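Local coordinates for protein Exo-beta-1,3-galactanase (Bifidobacterium bifidum, PDB 5FLW) that probably hydrolyses beta-1,3-linked galactan from its non-reducing ends to release galactose, acting as a family 43 glycoside hydrolase, at residues D3-F8 / D296-T301; V17-G22 / G47-T52; I129-Y134 / L170-D175; I194-L199 / I283-G288; W210-N215 / G237-D242. All blocks are in the same frame, centred on the assembly; numbering follows the deposited sequence.

Interaction 1: residues D3-F8 / D296-T301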
# COMPACT_ATOMS: atom_id res chain seq x y z
N ASP A 3 22.13 4.82 -1.52
CA ASP A 3 20.73 4.68 -1.09
C ASP A 3 20.42 5.63 0.04
O ASP A 3 21.32 6.08 0.74
CB ASP A 3 20.47 3.27 -0.59
CG ASP A 3 20.77 2.22 -1.62
OD1 ASP A 3 20.26 2.34 -2.76
OD2 ASP A 3 21.57 1.30 -1.32
N ARG A 4 19.14 5.85 0.29
CA ARG A 4 18.71 6.69 1.40
C ARG A 4 17.86 5.82 2.32
O ARG A 4 16.73 5.47 1.97
CB ARG A 4 17.94 7.93 0.93
CG ARG A 4 17.70 8.89 2.09
CD ARG A 4 16.79 10.06 1.75
NE ARG A 4 16.76 11.02 2.86
CZ ARG A 4 15.98 12.09 2.93
NH1 ARG A 4 15.12 12.37 1.95
NH2 ARG A 4 16.05 12.88 4.00
N PHE A 5 18.41 5.44 3.47
CA PHE A 5 17.73 4.57 4.41
C PHE A 5 17.59 5.25 5.77
O PHE A 5 18.46 6.02 6.19
CB PHE A 5 18.47 3.25 4.61
CG PHE A 5 18.58 2.42 3.37
CD1 PHE A 5 17.47 2.27 2.52
CD2 PHE A 5 19.78 1.76 3.07
CE1 PHE A 5 17.55 1.48 1.35
CE2 PHE A 5 19.90 0.97 1.94
CZ PHE A 5 18.78 0.82 1.05
N GLY A 6 16.50 4.91 6.46
CA GLY A 6 16.21 5.40 7.79
C GLY A 6 14.82 6.00 7.87
O GLY A 6 13.92 5.63 7.10
N ALA A 7 14.64 6.94 8.80
CA ALA A 7 13.39 7.64 9.02
C ALA A 7 13.60 9.10 8.62
O ALA A 7 14.58 9.73 9.06
CB ALA A 7 12.98 7.55 10.50
N PHE A 8 12.71 9.63 7.78
CA PHE A 8 12.89 10.99 7.28
C PHE A 8 11.60 11.47 6.63
O PHE A 8 10.71 10.68 6.27
CB PHE A 8 14.05 11.11 6.27
CG PHE A 8 13.99 10.10 5.16
CD1 PHE A 8 13.24 10.35 4.02
CD2 PHE A 8 14.68 8.88 5.26
CE1 PHE A 8 13.17 9.42 2.97
CE2 PHE A 8 14.61 7.93 4.21
CZ PHE A 8 13.86 8.20 3.08
N ASP A 296 23.31 1.51 12.10
CA ASP A 296 23.80 2.77 12.67
C ASP A 296 23.93 3.88 11.65
O ASP A 296 23.90 5.06 12.02
CB ASP A 296 25.22 2.56 13.19
CG ASP A 296 25.26 1.80 14.46
OD1 ASP A 296 24.18 1.69 15.08
OD2 ASP A 296 26.36 1.31 14.83
N THR A 297 24.23 3.52 10.41
CA THR A 297 24.44 4.50 9.34
C THR A 297 23.14 5.13 8.84
O THR A 297 23.18 6.13 8.11
CB THR A 297 25.18 3.86 8.18
OG1 THR A 297 24.34 2.84 7.61
CG2 THR A 297 26.47 3.24 8.69
N TYR A 298 21.98 4.56 9.17
CA TYR A 298 20.72 5.11 8.70
C TYR A 298 20.43 6.46 9.37
O TYR A 298 20.88 6.75 10.48
CB TYR A 298 19.60 4.12 9.00
CG TYR A 298 19.69 2.80 8.24
CD1 TYR A 298 20.70 2.57 7.32
CD2 TYR A 298 18.74 1.80 8.46
CE1 TYR A 298 20.79 1.38 6.63
CE2 TYR A 298 18.80 0.60 7.75
CZ TYR A 298 19.83 0.40 6.84
OH TYR A 298 19.91 -0.80 6.14
N GLU A 299 19.65 7.29 8.68
CA GLU A 299 19.26 8.58 9.23
C GLU A 299 18.00 8.48 10.08
O GLU A 299 17.24 7.51 10.01
CB GLU A 299 19.14 9.63 8.14
CG GLU A 299 17.95 9.49 7.27
CD GLU A 299 17.99 10.52 6.15
OE1 GLU A 299 17.49 11.64 6.35
OE2 GLU A 299 18.55 10.21 5.07
N GLY A 300 17.77 9.51 10.89
CA GLY A 300 16.64 9.49 11.81
C GLY A 300 16.87 8.51 12.95
O GLY A 300 17.97 7.97 13.12
N THR A 301 15.81 8.23 13.71
CA THR A 301 15.90 7.41 14.91
C THR A 301 14.93 6.25 14.83
O THR A 301 13.90 6.32 14.15
CB THR A 301 15.65 8.23 16.19
OG1 THR A 301 14.43 8.96 16.05
CG2 THR A 301 16.79 9.20 16.43
O HOH W 1 20.17 7.83 4.79
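Glu299 OE2 is held by two donors: Arg4 NE, 3.0 Å from it in a nearly straight hydrogen bond (171°), and water 1. The other carboxylate oxygen, Glu299 OE1, takes Arg4 NH2 at 3.0 Å, so the guanidinium grips side-on in a bidentate salt bridge. Both oxygens lie close to the guanidinium plane but are met from above the carboxylate plane, since the two groups are turned 50° apart. Arg4 arrives with its chain extended, whereas Glu299 leaves its backbone in the crowded position (chi1 73°). Phe8 presses against the guanidinium with CD1 over its centre. Water 1 also donates to Phe5 O, which accepts Glu299 N on a lone pair at 3.0 Å. Ala7 N answers with a bond to Glu299 O at 2.9 Å, completing the single beta bridge of Gly6 with Glu299. Beyond it, Phe5 CB sits over the middle of the Tyr298 ring, 3.6 Å from its centroid, a CH-pi contact. The bridge joins the two ends of the chain beside the fifth propeller blade, where Gly6 and Phe8 bond through their backbones to strand 278-286 and both Phe5 and Tyr298 rest on Pro282.

Interaction 2: residues V17-G22 / G47-T52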
# COMPACT_ATOMS: atom_id res chain seq x y z
N VAL A 17 7.31 19.27 0.47
CA VAL A 17 7.20 17.96 1.10
C VAL A 17 6.54 16.97 0.12
O VAL A 17 5.49 17.28 -0.45
CB VAL A 17 6.41 18.09 2.41
CG1 VAL A 17 6.07 16.70 2.98
CG2 VAL A 17 7.20 18.95 3.42
N ALA A 18 7.15 15.79 -0.06
CA ALA A 18 6.55 14.74 -0.91
C ALA A 18 5.50 14.00 -0.08
O ALA A 18 5.81 13.44 0.98
CB ALA A 18 7.60 13.76 -1.44
N GLN A 19 4.25 14.00 -0.56
CA GLN A 19 3.12 13.37 0.14
C GLN A 19 3.14 11.85 -0.08
O GLN A 19 2.23 11.23 -0.67
CB GLN A 19 1.81 14.03 -0.28
CG GLN A 19 1.65 15.54 0.11
CD GLN A 19 1.64 15.78 1.62
OE1 GLN A 19 0.90 15.15 2.36
NE2 GLN A 19 2.50 16.71 2.07
N LEU A 20 4.21 11.23 0.40
CA LEU A 20 4.42 9.79 0.22
C LEU A 20 3.79 9.03 1.40
O LEU A 20 4.47 8.32 2.16
CB LEU A 20 5.91 9.46 0.05
CG LEU A 20 6.51 10.00 -1.26
CD1 LEU A 20 8.03 10.03 -1.19
CD2 LEU A 20 6.02 9.23 -2.51
N HIS A 21 2.46 9.18 1.54
CA HIS A 21 1.71 8.63 2.66
C HIS A 21 0.74 7.57 2.15
O HIS A 21 -0.03 7.82 1.21
CB HIS A 21 0.89 9.71 3.36
CG HIS A 21 1.65 10.96 3.66
ND1 HIS A 21 2.76 10.98 4.49
CD2 HIS A 21 1.44 12.24 3.27
CE1 HIS A 21 3.21 12.22 4.56
NE2 HIS A 21 2.42 13.01 3.85
N GLY A 22 0.77 6.40 2.79
CA GLY A 22 -0.08 5.29 2.38
C GLY A 22 0.11 4.88 0.94
O GLY A 22 -0.86 4.51 0.28
N GLY A 47 -6.99 14.68 -2.73
CA GLY A 47 -6.40 14.21 -3.97
C GLY A 47 -5.32 13.15 -3.74
O GLY A 47 -4.86 12.90 -2.61
N VAL A 48 -4.94 12.52 -4.85
CA VAL A 48 -3.86 11.55 -4.90
C VAL A 48 -2.69 12.21 -5.64
O VAL A 48 -2.85 12.67 -6.78
CB VAL A 48 -4.29 10.25 -5.59
CG1 VAL A 48 -3.09 9.30 -5.72
CG2 VAL A 48 -5.42 9.59 -4.79
N CYS A 49 -1.53 12.23 -4.98
CA CYS A 49 -0.30 12.78 -5.52
C CYS A 49 0.52 11.68 -6.19
O CYS A 49 0.68 10.59 -5.63
CB CYS A 49 0.54 13.38 -4.38
SG CYS A 49 -0.24 14.84 -3.65
N CYS A 50 1.12 12.01 -7.34
CA CYS A 50 1.99 11.08 -8.06
C CYS A 50 3.42 11.61 -8.07
O CYS A 50 3.64 12.80 -8.34
CB CYS A 50 1.50 10.89 -9.51
SG CYS A 50 2.53 9.83 -10.52
N TYR A 51 4.39 10.72 -7.77
CA TYR A 51 5.81 11.03 -7.88
C TYR A 51 6.53 9.91 -8.62
O TYR A 51 6.11 8.75 -8.56
CB TYR A 51 6.49 11.16 -6.50
CG TYR A 51 5.80 12.16 -5.60
CD1 TYR A 51 4.73 11.76 -4.79
CD2 TYR A 51 6.17 13.51 -5.60
CE1 TYR A 51 4.04 12.68 -4.00
CE2 TYR A 51 5.49 14.44 -4.82
CZ TYR A 51 4.44 14.00 -4.01
OH TYR A 51 3.79 14.93 -3.23
N THR A 52 7.61 10.25 -9.32
CA THR A 52 8.45 9.23 -9.94
C THR A 52 9.87 9.28 -9.40
O THR A 52 10.36 10.32 -8.92
CB THR A 52 8.49 9.36 -11.47
OG1 THR A 52 8.83 10.71 -11.81
CG2 THR A 52 7.13 9.00 -12.08
O HOH W 2 4.66 17.39 -3.21
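Two consecutive inverse gamma turns, centred on Gln19 and Leu20, kink the loop that leads into the first strand of the propeller, and Tyr51 of strand 48-53 packs into this bend. Its hydroxyl does the polar work: Gln19 N donates to Tyr51 OH at 2.9 Å, almost straight (168°). A second bond joins Tyr51 OH to water 2, only 2.6 Å away and near the plane of the ring at its edge; the same water donates to Val17 O. Around this polar end the ring is lined by carbon. Ala18 CB lies over one face, displaced toward the rim, in a CH-pi contact with the centroid at 4.2 Å. Leu20 CD2 meets Tyr51 CD1 at 3.6 Å, its side chain crossing the tyrosine obliquely, while Gln19 CB rests 4.0 Å from Cys49 SG. Gln19 then bends at chi2 and carries its amide off, where OE1 accepts from Lys39 N. The gamma turns close only through weak backbone bonds, from Leu20 N to Ala18 O and from His21 N to Gln19 O. A phenol from the sheet thus satisfies a buried loop amide, while its ring packs against Ala18 and Leu20 on the carbon side of the kink.

Interaction 3: residues I129-Y134 / L170-D175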
# COMPACT_ATOMS: atom_id res chain seq x y z
N ILE A 129 -17.29 0.17 -4.97
CA ILE A 129 -17.68 -1.23 -4.97
C ILE A 129 -17.36 -1.86 -3.62
O ILE A 129 -16.49 -1.40 -2.88
CB ILE A 129 -16.98 -2.03 -6.11
CG1 ILE A 129 -15.49 -2.32 -5.79
CG2 ILE A 129 -17.18 -1.32 -7.50
CD1 ILE A 129 -14.75 -3.13 -6.91
N THR A 130 -18.07 -2.96 -3.34
CA THR A 130 -17.74 -3.88 -2.25
C THR A 130 -17.90 -5.29 -2.80
O THR A 130 -18.56 -5.49 -3.82
CB THR A 130 -18.68 -3.74 -1.01
OG1 THR A 130 -19.94 -4.36 -1.29
CG2 THR A 130 -18.93 -2.30 -0.64
N TRP A 131 -17.30 -6.27 -2.12
CA TRP A 131 -17.64 -7.68 -2.35
C TRP A 131 -18.77 -8.04 -1.39
O TRP A 131 -18.60 -7.98 -0.17
CB TRP A 131 -16.42 -8.57 -2.11
CG TRP A 131 -16.68 -10.04 -2.33
CD1 TRP A 131 -16.85 -11.00 -1.38
CD2 TRP A 131 -16.79 -10.71 -3.60
NE1 TRP A 131 -17.05 -12.24 -1.97
CE2 TRP A 131 -17.01 -12.08 -3.34
CE3 TRP A 131 -16.70 -10.29 -4.92
CZ2 TRP A 131 -17.16 -13.03 -4.36
CZ3 TRP A 131 -16.86 -11.23 -5.94
CH2 TRP A 131 -17.09 -12.58 -5.65
N ARG A 132 -19.95 -8.37 -1.94
CA ARG A 132 -21.08 -8.90 -1.15
C ARG A 132 -21.63 -7.92 -0.10
O ARG A 132 -22.37 -8.35 0.81
CB ARG A 132 -20.73 -10.24 -0.53
CG ARG A 132 -20.56 -11.31 -1.57
CD ARG A 132 -20.19 -12.64 -0.98
NE ARG A 132 -21.23 -13.20 -0.12
CZ ARG A 132 -22.24 -13.95 -0.55
NH1 ARG A 132 -22.39 -14.21 -1.85
NH2 ARG A 132 -23.13 -14.43 0.32
N GLY A 133 -21.29 -6.63 -0.20
CA GLY A 133 -21.62 -5.68 0.83
C GLY A 133 -20.64 -5.62 1.99
O GLY A 133 -20.86 -4.82 2.92
N TYR A 134 -19.57 -6.42 1.97
CA TYR A 134 -18.64 -6.48 3.10
C TYR A 134 -17.83 -5.20 3.23
O TYR A 134 -17.54 -4.51 2.24
CB TYR A 134 -17.66 -7.65 2.94
CG TYR A 134 -18.31 -9.03 2.85
CD1 TYR A 134 -19.57 -9.25 3.36
CD2 TYR A 134 -17.63 -10.11 2.30
CE1 TYR A 134 -20.17 -10.52 3.29
CE2 TYR A 134 -18.20 -11.34 2.23
CZ TYR A 134 -19.47 -11.55 2.73
OH TYR A 134 -20.04 -12.80 2.63
N LEU A 170 -11.55 -3.80 -13.45
CA LEU A 170 -12.48 -2.77 -12.96
C LEU A 170 -13.38 -3.25 -11.81
O LEU A 170 -14.02 -2.41 -11.15
CB LEU A 170 -13.39 -2.27 -14.09
CG LEU A 170 -12.68 -1.65 -15.29
CD1 LEU A 170 -13.72 -1.24 -16.32
CD2 LEU A 170 -11.84 -0.48 -14.87
N THR A 171 -13.44 -4.56 -11.57
CA THR A 171 -14.23 -5.10 -10.47
C THR A 171 -13.62 -6.42 -9.99
O THR A 171 -12.60 -6.87 -10.50
CB THR A 171 -15.72 -5.19 -10.84
OG1 THR A 171 -16.47 -5.42 -9.65
CG2 THR A 171 -15.96 -6.32 -11.85
N ILE A 172 -14.26 -7.02 -8.97
CA ILE A 172 -13.78 -8.22 -8.27
C ILE A 172 -14.64 -9.41 -8.68
O ILE A 172 -15.88 -9.30 -8.73
CB ILE A 172 -13.91 -7.99 -6.76
CG1 ILE A 172 -13.05 -6.82 -6.32
CG2 ILE A 172 -13.58 -9.27 -5.97
CD1 ILE A 172 -13.42 -6.40 -4.87
N VAL A 173 -14.00 -10.55 -8.94
CA VAL A 173 -14.68 -11.75 -9.40
C VAL A 173 -14.47 -12.95 -8.48
O VAL A 173 -15.14 -13.98 -8.67
CB VAL A 173 -14.34 -12.11 -10.87
CG1 VAL A 173 -14.68 -10.95 -11.84
CG2 VAL A 173 -12.89 -12.55 -11.02
N GLU A 174 -13.58 -12.87 -7.48
CA GLU A 174 -13.35 -14.02 -6.63
C GLU A 174 -12.79 -13.59 -5.27
O GLU A 174 -11.90 -12.75 -5.20
CB GLU A 174 -12.39 -15.03 -7.27
CG GLU A 174 -12.25 -16.31 -6.47
CD GLU A 174 -11.07 -17.15 -6.89
OE1 GLU A 174 -10.47 -16.86 -7.95
OE2 GLU A 174 -10.73 -18.10 -6.15
N ASP A 175 -13.33 -14.19 -4.21
CA ASP A 175 -12.79 -14.04 -2.85
C ASP A 175 -11.76 -15.17 -2.70
O ASP A 175 -12.10 -16.31 -2.39
CB ASP A 175 -13.93 -14.07 -1.83
CG ASP A 175 -13.51 -13.66 -0.42
OD1 ASP A 175 -12.39 -13.14 -0.21
OD2 ASP A 175 -14.37 -13.80 0.48
O HOH W 3 -16.92 -14.45 -0.29
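Trp131 swings its indole across the start of strand 172-179 because CG stands anti to the backbone N (chi1 -180°), and chi2 of -104° then turns one face toward the strand backbone. Asp175 N lies above that face, offset toward the rim; on the opposite face lies Arg132 CG. The six-membered ring meets Ile172 at its CE3 corner: Trp131 CE3 and Ile172 CG2 are 3.4 Å apart, a tight fit between side chains that cross obliquely. Ile172 can offer this methyl because CG2 is anti to its backbone N, which sends CG1 and CD1 the other way, toward Ile129. That second isoleucine takes the crowded position for CG1 (chi1 75°) and then runs on extended, bringing Ile129 CD1 to 4.1 Å from Ile172 CD1. At the far end of the indole Trp131 NE1 passes 3.6 Å from Asp175 CB. No direct hydrogen bond spans the two segments; water 3 does so, accepting from Trp131 NE1 at 2.8 Å and donating to Asp175 OD2 at 2.7 Å. The other carboxylate oxygen, Asp175 OD1, is hydrogen-bonded to His161 ND1. A type I' turn from Trp131 to Tyr134, closed by Tyr134 N to Trp131 O, sets the direction of the loop. Opposite Arg164, Val173 and Glu174 form a classic beta bulge, whose Glu174 end lies over the indole face. The contact joins consecutive blades through their outermost strands: Ile129 ends strand 124-129, Ile172 begins strand 172-179, and both isoleucines also touch Ile111 of strand 110-116.

Interaction 4: residues I194-L199 / I283-G288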
# COMPACT_ATOMS: atom_id res chain seq x y z
N ILE A 194 4.49 -9.68 -1.94
CA ILE A 194 5.50 -9.89 -2.97
C ILE A 194 5.62 -11.40 -3.19
O ILE A 194 5.07 -12.21 -2.44
CB ILE A 194 6.90 -9.27 -2.66
CG1 ILE A 194 7.54 -9.86 -1.39
CG2 ILE A 194 6.83 -7.74 -2.58
CD1 ILE A 194 8.34 -11.11 -1.60
N LYS A 195 6.31 -11.75 -4.26
CA LYS A 195 6.57 -13.15 -4.61
C LYS A 195 8.05 -13.34 -4.92
O LYS A 195 8.66 -12.53 -5.61
CB LYS A 195 5.77 -13.54 -5.87
CG LYS A 195 5.56 -15.06 -6.10
CD LYS A 195 4.95 -15.29 -7.48
CE LYS A 195 4.55 -16.72 -7.69
NZ LYS A 195 3.77 -16.96 -8.93
N LYS A 196 8.62 -14.43 -4.39
CA LYS A 196 10.00 -14.77 -4.68
C LYS A 196 10.12 -16.28 -4.82
O LYS A 196 9.80 -17.03 -3.89
CB LYS A 196 10.95 -14.28 -3.58
CG LYS A 196 12.41 -14.55 -3.88
CD LYS A 196 13.24 -14.35 -2.63
CE LYS A 196 14.66 -14.84 -2.79
NZ LYS A 196 15.30 -14.24 -3.98
N ASP A 197 10.60 -16.73 -5.98
CA ASP A 197 10.88 -18.15 -6.22
C ASP A 197 9.69 -19.02 -5.85
O ASP A 197 9.81 -20.03 -5.14
CB ASP A 197 12.16 -18.61 -5.52
CG ASP A 197 12.55 -20.02 -5.90
OD1 ASP A 197 12.18 -20.47 -7.01
OD2 ASP A 197 13.25 -20.69 -5.06
N GLY A 198 8.51 -18.60 -6.32
CA GLY A 198 7.29 -19.38 -6.15
C GLY A 198 6.59 -19.22 -4.81
O GLY A 198 5.51 -19.81 -4.64
N LEU A 199 7.14 -18.46 -3.86
CA LEU A 199 6.54 -18.29 -2.53
C LEU A 199 6.04 -16.86 -2.40
O LEU A 199 6.78 -15.91 -2.70
CB LEU A 199 7.56 -18.56 -1.43
CG LEU A 199 7.01 -18.72 -0.01
CD1 LEU A 199 6.25 -20.03 0.10
CD2 LEU A 199 8.10 -18.65 1.01
N ILE A 283 14.87 -4.69 3.05
CA ILE A 283 14.33 -5.81 3.80
C ILE A 283 14.84 -7.09 3.17
O ILE A 283 14.86 -7.22 1.94
CB ILE A 283 12.78 -5.74 3.91
CG1 ILE A 283 12.25 -6.83 4.86
CG2 ILE A 283 12.13 -5.84 2.55
CD1 ILE A 283 10.78 -6.71 5.21
N SER A 284 15.34 -8.00 4.00
CA SER A 284 15.91 -9.25 3.51
C SER A 284 14.81 -10.32 3.42
O SER A 284 14.05 -10.52 4.38
CB SER A 284 17.06 -9.68 4.42
OG SER A 284 17.21 -11.08 4.36
N ILE A 285 14.73 -10.99 2.27
CA ILE A 285 13.68 -11.97 1.97
C ILE A 285 14.32 -13.16 1.27
O ILE A 285 14.86 -13.01 0.17
CB ILE A 285 12.56 -11.36 1.11
CG1 ILE A 285 11.92 -10.17 1.86
CG2 ILE A 285 11.56 -12.41 0.65
CD1 ILE A 285 10.78 -9.55 1.15
N ALA A 286 14.28 -14.33 1.91
CA ALA A 286 14.89 -15.54 1.36
C ALA A 286 14.36 -16.75 2.12
O ALA A 286 14.27 -16.70 3.36
CB ALA A 286 16.42 -15.47 1.46
N ASP A 287 13.95 -17.79 1.37
CA ASP A 287 13.61 -19.11 1.93
C ASP A 287 12.52 -19.05 3.00
O ASP A 287 12.59 -19.73 4.03
CB ASP A 287 14.85 -19.86 2.46
CG ASP A 287 16.00 -19.84 1.47
OD1 ASP A 287 15.78 -20.25 0.31
OD2 ASP A 287 17.11 -19.42 1.86
N GLY A 288 11.49 -18.24 2.76
CA GLY A 288 10.38 -18.15 3.68
C GLY A 288 10.62 -17.26 4.87
O GLY A 288 9.74 -17.16 5.73
O HOH W 4 16.71 -12.16 -1.56
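Ile194 opens the contact, near the end of the first strand of the fourth blade in a five-bladed beta-propeller, the fold of glycoside hydrolase family 43. Its CG1 occupies the crowded position (chi1 62°), and it meets Ile285, from the third strand of the fifth blade, tip to tip: Ile194 CD1 and Ile285 CD1 are 4.0 Å apart. The two strands do not pair. The axes of segments 194-196 and 283-286 pass at 8.7 Å and make an angle of 48°, so at this point the two isoleucine side chains bridge the strands, with Phe261 and Val248 touching both. Lys196 is next to face across. Its aliphatic chain leaves anti to the backbone N and slides past Ile285 in the opposite direction, carrying CE to 3.5 Å from Ile285 O. A bend at chi4 (54°) then turns the ammonium away to a hydrogen bond with Ser258 O and a salt bridge with Glu259. Water 4 donates to Ile285 O at 2.7 Å and is reached only weakly by Lys196 NZ. Asp197 and Gly198 form the corners of a type I' turn, a two-residue hairpin tip closed by paired backbone bonds between Lys196 and Leu199, and Asp197 also bonds through its backbone to Tyr256. On the facing segment, Asp287 and Gly288 also have positive phi, where strand 278-286 turns into strand 289-291. Gly288 N is hydrogen-bonded to Tyr201 OH. Leu199 resumes the blade with CG anti to its backbone N, and its CD2 lies against the bare backbone of the glycine, 3.5 Å from Gly288 CA.

Interaction 5: residues W210-N215 / G237-D242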
# COMPACT_ATOMS: atom_id res chain seq x y z
N TRP A 210 -3.48 4.51 16.50
CA TRP A 210 -2.33 5.36 16.19
C TRP A 210 -0.98 4.78 16.62
O TRP A 210 0.04 5.09 16.02
CB TRP A 210 -2.53 6.78 16.72
CG TRP A 210 -3.65 7.50 16.03
CD1 TRP A 210 -4.95 7.55 16.42
CD2 TRP A 210 -3.57 8.23 14.80
NE1 TRP A 210 -5.68 8.29 15.52
CE2 TRP A 210 -4.85 8.72 14.52
CE3 TRP A 210 -2.52 8.54 13.92
CZ2 TRP A 210 -5.13 9.49 13.40
CZ3 TRP A 210 -2.80 9.31 12.81
CH2 TRP A 210 -4.09 9.78 12.56
N ASP A 211 -0.99 3.94 17.65
CA ASP A 211 0.24 3.31 18.11
C ASP A 211 0.81 2.37 17.05
O ASP A 211 0.07 1.67 16.35
CB ASP A 211 -0.03 2.54 19.40
CG ASP A 211 -0.40 3.45 20.59
OD1 ASP A 211 0.12 4.60 20.70
OD2 ASP A 211 -1.25 3.02 21.40
N THR A 212 2.13 2.37 16.92
CA THR A 212 2.81 1.39 16.10
C THR A 212 2.92 0.07 16.86
O THR A 212 2.85 0.03 18.09
CB THR A 212 4.17 1.94 15.67
OG1 THR A 212 4.87 2.41 16.83
CG2 THR A 212 3.99 3.13 14.70
N ASN A 213 3.09 -1.01 16.11
CA ASN A 213 3.11 -2.36 16.67
C ASN A 213 4.12 -3.20 15.90
O ASN A 213 4.67 -2.78 14.87
CB ASN A 213 1.70 -3.00 16.63
CG ASN A 213 1.12 -3.11 15.21
OD1 ASN A 213 1.53 -3.96 14.42
ND2 ASN A 213 0.14 -2.27 14.91
N ASP A 214 4.35 -4.41 16.41
CA ASP A 214 5.23 -5.35 15.72
C ASP A 214 4.43 -5.95 14.57
O ASP A 214 3.53 -6.79 14.77
CB ASP A 214 5.72 -6.43 16.69
CG ASP A 214 6.67 -5.88 17.74
OD1 ASP A 214 7.38 -4.87 17.49
OD2 ASP A 214 6.74 -6.50 18.84
N ASN A 215 4.74 -5.50 13.35
CA ASN A 215 4.06 -6.00 12.16
C ASN A 215 4.51 -7.44 11.86
O ASN A 215 5.55 -7.92 12.34
CB ASN A 215 4.36 -5.09 10.96
CG ASN A 215 3.81 -3.65 11.12
OD1 ASN A 215 4.07 -2.80 10.26
ND2 ASN A 215 3.07 -3.37 12.20
N GLY A 237 9.36 -5.86 19.95
CA GLY A 237 9.37 -4.62 20.68
C GLY A 237 9.86 -3.43 19.89
O GLY A 237 9.72 -2.30 20.38
N ALA A 238 10.44 -3.64 18.70
CA ALA A 238 10.87 -2.50 17.88
C ALA A 238 9.69 -1.77 17.24
O ALA A 238 9.90 -0.71 16.65
CB ALA A 238 11.83 -2.93 16.77
N LYS A 239 8.47 -2.32 17.31
CA LYS A 239 7.29 -1.71 16.68
C LYS A 239 7.53 -1.42 15.19
O LYS A 239 7.12 -0.38 14.68
CB LYS A 239 6.81 -0.44 17.40
CG LYS A 239 6.60 -0.52 18.90
CD LYS A 239 5.53 -1.48 19.28
CE LYS A 239 5.30 -1.39 20.80
NZ LYS A 239 4.55 -2.57 21.39
N THR A 240 8.21 -2.35 14.50
CA THR A 240 8.52 -2.19 13.07
C THR A 240 9.32 -0.90 12.86
O THR A 240 9.07 -0.12 11.94
CB THR A 240 7.25 -2.22 12.20
OG1 THR A 240 6.33 -3.19 12.72
CG2 THR A 240 7.59 -2.63 10.78
N TYR A 241 10.26 -0.64 13.77
CA TYR A 241 11.03 0.61 13.79
C TYR A 241 10.11 1.84 13.85
O TYR A 241 10.28 2.83 13.13
CB TYR A 241 12.08 0.66 12.67
CG TYR A 241 13.09 -0.42 12.93
CD1 TYR A 241 13.91 -0.35 14.04
CD2 TYR A 241 13.16 -1.55 12.11
CE1 TYR A 241 14.82 -1.35 14.32
CE2 TYR A 241 14.07 -2.56 12.38
CZ TYR A 241 14.90 -2.46 13.49
OH TYR A 241 15.85 -3.43 13.81
N ASP A 242 9.12 1.73 14.75
CA ASP A 242 8.13 2.78 14.99
C ASP A 242 7.48 3.26 13.69
O ASP A 242 7.50 4.44 13.35
CB ASP A 242 8.71 3.94 15.82
CG ASP A 242 7.63 4.94 16.25
OD1 ASP A 242 6.44 4.57 16.32
OD2 ASP A 242 8.00 6.10 16.53
O HOH W 5 8.77 -5.14 15.38
O HOH W 6 5.81 -4.80 21.10
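Asp214 spreads its carboxylate over two backbone amides of the facing loop. Gly237 N donates to the syn lone pair of Asp214 OD2 at 2.9 Å, nearly straight at 170°, while Lys239 N approaches Asp214 OD1 at 2.8 Å almost along its C-O axis and with a more bent N-H (134°). Water 5 is a second donor to Asp214 OD1, very close at 2.5 Å, and itself accepts from Thr240 N. Water 6 links Asp214 OD2 to the Lys239 ammonium, whose direct separation from the carboxylate is too long for a salt bridge. Two threonine hydroxyls complete this shell, one from each segment: Thr240 OG1 donates to Asn213 O at 2.7 Å, in the carbonyl plane, and Thr212 OG1 donates to the anti lone pair of Asp242 OD1, also at 2.7 Å. Bent at chi2, the Lys239 chain lies across the backbone so that its CD rests 3.3 Å from Thr212 O. From Lys239 to Asp242 every residue has positive phi, giving a short, weakly bonded turn of left-handed helix, a rare element that here leads into the fifth propeller blade at strand 244-250. Its bonds run from Tyr241 N, weakly, and from Asp242 N to Ala238 O. Further out, Asp242 OD2 forms a salt bridge with Arg304, the C-terminal residue. Asn213 OD1 accepts from Gln206 N, and Asn215 OD1 from Val245 N, the latter tying the loop before strand 216-220 to the next blade.

How the interactions relate
Interaction 1 joins the ends of the chain, and the other four contacts are nested within the loop it closes; interaction 5 is nested again within interaction 4. Interactions 1 and 5 are close neighbours, about 17 Å between centres and about 5 Å between nearest atoms. Arg267 spans them by bonding Thr301 on one side and Tyr241 and Asp242 on the other, and Trp294 meets both Tyr298 and Tyr241. Strand 278-286 relates interaction 1 to interaction 4, their nearest atoms about 7 Å apart. Interaction 3 lies across the chain's centre from interaction 1, about 39 Å between centres. Interaction 2 is the most central, about 12 Å from the chain's centre. None of the five touches another.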